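Local coordinates for odorant binding protein (AGAP010409-PA) (Anopheles gambiae, PDB 3L4L) that probably binds small odorant molecules as a secreted member of the insect PBP/GOBP family, and holds benzaldehyde in this crystal, at residues A83-K88 with Y101-C106. Numbering follows the deposited sequence.
Sequences ACLEAK and YSAFQC. With HBX (benzaldehyde), chain B.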
ATOM      1  N   ALA A  83       5.040 -14.322   1.973  1.00 11.94           N
ATOM      2  CA  ALA A  83       5.080 -15.178   0.783  1.00 11.06           C
ATOM      3  C   ALA A  83       4.521 -14.498  -0.473  1.00 11.35           C
ATOM      4  O   ALA A  83       5.110 -14.574  -1.558  1.00 10.80           O
ATOM      5  CB  ALA A  83       4.333 -16.495   1.049  1.00 12.78           C
ATOM      6  N   CYS A  84       3.373 -13.858  -0.338  1.00  9.18           N
ATOM      7  CA  CYS A  84       2.814 -13.132  -1.465  1.00 13.27           C
ATOM      8  C   CYS A  84       3.832 -12.111  -1.988  1.00 15.64           C
ATOM      9  O   CYS A  84       4.092 -12.026  -3.188  1.00 13.15           O
ATOM     10  CB  CYS A  84       1.515 -12.443  -1.063  1.00 12.44           C
ATOM     11  SG  CYS A  84       0.756 -11.485  -2.382  1.00 13.01           S
ATOM     12  N   LEU A  85       4.417 -11.346  -1.073  1.00 14.24           N
ATOM     13  CA  LEU A  85       5.370 -10.311  -1.439  1.00 10.06           C
ATOM     14  C   LEU A  85       6.658 -10.872  -2.035  1.00 12.01           C
ATOM     15  O   LEU A  85       7.198 -10.323  -2.986  1.00 13.85           O
ATOM     16  CB  LEU A  85       5.665  -9.415  -0.227  1.00 10.04           C
ATOM     17  CG  LEU A  85       4.458  -8.582   0.217  1.00  8.38           C
ATOM     18  CD1 LEU A  85       4.641  -8.041   1.643  1.00 12.31           C
ATOM     19  CD2 LEU A  85       4.208  -7.438  -0.759  1.00  9.40           C
ATOM     20  N   GLU A  86       7.152 -11.971  -1.484  1.00 10.69           N
ATOM     21  CA  GLU A  86       8.344 -12.578  -2.051  1.00 15.90           C
ATOM     22  C   GLU A  86       8.070 -13.005  -3.481  1.00 13.68           C
ATOM     23  O   GLU A  86       8.935 -12.883  -4.340  1.00 17.00           O
ATOM     24  CB  GLU A  86       8.829 -13.761  -1.204  1.00 20.50           C
ATOM     25  CG  GLU A  86       9.453 -13.334   0.120  1.00 30.93           C
ATOM     26  CD  GLU A  86       9.692 -14.491   1.079  1.00 44.33           C
ATOM     27  OE1 GLU A  86       9.806 -15.645   0.610  1.00 51.23           O
ATOM     28  OE2 GLU A  86       9.769 -14.239   2.304  1.00 48.58           O
ATOM     29  N   ALA A  87       6.844 -13.460  -3.735  1.00 15.43           N
ATOM     30  CA  ALA A  87       6.434 -13.929  -5.061  1.00 14.28           C
ATOM     31  C   ALA A  87       6.319 -12.795  -6.089  1.00 24.75           C
ATOM     32  O   ALA A  87       6.230 -13.049  -7.288  1.00 21.79           O
ATOM     33  CB  ALA A  87       5.118 -14.676  -4.974  1.00 20.32           C
ATOM     34  N   LYS A  88       6.305 -11.550  -5.622  1.00 21.76           N
ATOM     35  CA  LYS A  88       6.229 -10.408  -6.534  1.00 14.84           C
ATOM     36  C   LYS A  88       7.598  -9.931  -7.001  1.00 17.39           C
ATOM     37  O   LYS A  88       7.690  -9.075  -7.878  1.00 21.79           O
ATOM     38  CB  LYS A  88       5.490  -9.246  -5.885  1.00 16.38           C
ATOM     39  CG  LYS A  88       4.231  -9.666  -5.203  1.00 19.20           C
ATOM     40  CD  LYS A  88       3.135  -8.695  -5.457  1.00 28.09           C
ATOM     41  CE  LYS A  88       2.283  -9.149  -6.610  1.00 23.38           C
ATOM     42  NZ  LYS A  88       0.920  -8.647  -6.363  1.00 23.87           N
ATOM     43  N   TYR A 101       2.934  -0.386  -5.886  1.00  9.67           N
ATOM     44  CA  TYR A 101       1.594  -0.839  -6.249  1.00 11.00           C
ATOM     45  C   TYR A 101       1.509  -2.364  -6.291  1.00 11.20           C
ATOM     46  O   TYR A 101       0.533  -2.965  -5.838  1.00 10.41           O
ATOM     47  CB  TYR A 101       1.197  -0.245  -7.596  1.00 11.50           C
ATOM     48  CG  TYR A 101      -0.222  -0.524  -8.004  1.00 11.28           C
ATOM     49  CD1 TYR A 101      -0.517  -1.558  -8.885  1.00 16.62           C
ATOM     50  CD2 TYR A 101      -1.269   0.258  -7.528  1.00 15.32           C
ATOM     51  CE1 TYR A 101      -1.811  -1.805  -9.279  1.00 17.00           C
ATOM     52  CE2 TYR A 101      -2.569   0.019  -7.916  1.00 17.70           C
ATOM     53  CZ  TYR A 101      -2.833  -1.020  -8.794  1.00 22.93           C
ATOM     54  OH  TYR A 101      -4.127  -1.274  -9.189  1.00 21.82           O
ATOM     55  N   SER A 102       2.550  -2.996  -6.818  1.00  9.93           N
ATOM     56  CA  SER A 102       2.599  -4.447  -6.846  1.00  9.51           C
ATOM     57  C   SER A 102       2.567  -5.030  -5.429  1.00 17.85           C
ATOM     58  O   SER A 102       1.862  -6.007  -5.170  1.00 13.09           O
ATOM     59  CB  SER A 102       3.824  -4.932  -7.627  1.00 11.67           C
ATOM     60  OG  SER A 102       3.904  -6.346  -7.598  1.00 23.59           O
ATOM     61  N   ALA A 103       3.301  -4.414  -4.508  1.00 10.30           N
ATOM     62  CA  ALA A 103       3.327  -4.880  -3.119  1.00 10.09           C
ATOM     63  C   ALA A 103       1.955  -4.690  -2.482  1.00 10.44           C
ATOM     64  O   ALA A 103       1.475  -5.546  -1.739  1.00 12.94           O
ATOM     65  CB  ALA A 103       4.388  -4.128  -2.322  1.00 11.21           C
ATOM     66  N   PHE A 104       1.335  -3.554  -2.778  1.00 10.79           N
ATOM     67  CA  PHE A 104       0.005  -3.247  -2.278  1.00 12.98           C
ATOM     68  C   PHE A 104      -1.013  -4.297  -2.713  1.00 12.75           C
ATOM     69  O   PHE A 104      -1.964  -4.581  -1.992  1.00 13.66           O
ATOM     70  CB  PHE A 104      -0.449  -1.868  -2.759  1.00  7.85           C
ATOM     71  CG  PHE A 104      -1.885  -1.563  -2.422  1.00 15.35           C
ATOM     72  CD1 PHE A 104      -2.861  -1.569  -3.406  1.00 21.44           C
ATOM     73  CD2 PHE A 104      -2.260  -1.297  -1.111  1.00 20.87           C
ATOM     74  CE1 PHE A 104      -4.191  -1.308  -3.096  1.00 30.30           C
ATOM     75  CE2 PHE A 104      -3.588  -1.031  -0.789  1.00 26.12           C
ATOM     76  CZ  PHE A 104      -4.555  -1.039  -1.783  1.00 31.55           C
ATOM     77  N   GLN A 105      -0.820  -4.865  -3.896  1.00  8.89           N
ATOM     78  CA  GLN A 105      -1.775  -5.848  -4.404  1.00 14.23           C
ATOM     79  C   GLN A 105      -1.884  -7.061  -3.476  1.00 15.91           C
ATOM     80  O   GLN A 105      -2.914  -7.735  -3.438  1.00 11.76           O
ATOM     81  CB  GLN A 105      -1.459  -6.232  -5.854  0.65 16.27           C
ATOM     82  CG  GLN A 105      -1.630  -5.054  -6.825  0.65 14.06           C
ATOM     83  CD  GLN A 105      -3.036  -4.472  -6.802  0.65 17.30           C
ATOM     84  OE1 GLN A 105      -3.223  -3.256  -6.898  0.65 24.14           O
ATOM     85  NE2 GLN A 105      -4.031  -5.338  -6.668  0.65 14.35           N
ATOM     86  N   CYS A 106      -0.822  -7.333  -2.724  1.00 13.11           N
ATOM     87  CA  CYS A 106      -0.844  -8.441  -1.764  1.00 14.35           C
ATOM     88  C   CYS A 106      -1.797  -8.174  -0.595  1.00 16.61           C
ATOM     89  O   CYS A 106      -2.313  -9.110   0.009  1.00 19.78           O
ATOM     90  CB  CYS A 106       0.565  -8.735  -1.220  1.00 11.35           C
ATOM     91  SG  CYS A 106       1.661  -9.665  -2.344  1.00 11.68           S
TER
HETATM   92  C1' HBX B 200       2.556   0.593  -1.197  1.00 20.88           C
HETATM   93  O1' HBX B 200       2.635   1.813  -1.195  1.00 35.75           O
HETATM   94  C1  HBX B 200       1.776  -0.055  -0.127  1.00 15.85           C
HETATM   95  C2  HBX B 200       1.982  -1.398   0.183  1.00 15.66           C
HETATM   96  C3  HBX B 200       1.244  -1.980   1.206  1.00 19.12           C
HETATM   97  C4  HBX B 200       0.319  -1.221   1.908  1.00 16.98           C
HETATM   98  C5  HBX B 200       0.116   0.119   1.599  1.00 17.60           C
HETATM   99  C6  HBX B 200       0.848   0.703   0.578  1.00 17.21           C
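Cys84 and Cys106 form a disulfide that ties helix 75-86 to segment 101-106, which lies on helix 96-105. It is one of three disulfides in this mainly helical fold of the PBP/GOBP family. The bridge has a chi3 of -91°, near the relaxed right angle for a disulfide. With chi1 at 179° the Cys84 sulfur extends away from its own backbone N and reaches across to Cys106.

Leu85 and Lys88 pack beside the bridge. The CD2 methyl of Leu85 lies 3.7 Å from Ala103 CB and also 3.7 Å from Cys106 SG. One branch of the leucine therefore touches both the second helix and the sulfur. Val58 of the short strand 57-58 adjoins both Leu85 and Ala103.

The Lys88 chain bends at chi2 and chi3 and runs alongside Ser102. Its CD methylene sits 3.6 Å from Cys106 SG and 3.3 Å from Ser102 OG. The aliphatic part thus lies against the disulfide while the amine continues to the second helix.

The CB of Phe104 turns away from segment 83-88, and benzaldehyde lies at the edge of its ring. Phe104 CA is 3.7 Å from C2 of benzaldehyde. Segment 101-106 therefore bears both a disulfide partner and a residue that touches the ligand.

Lys88 NZ donates to Ser102 O at 3.0 Å, tilted 23° from the carbonyl plane.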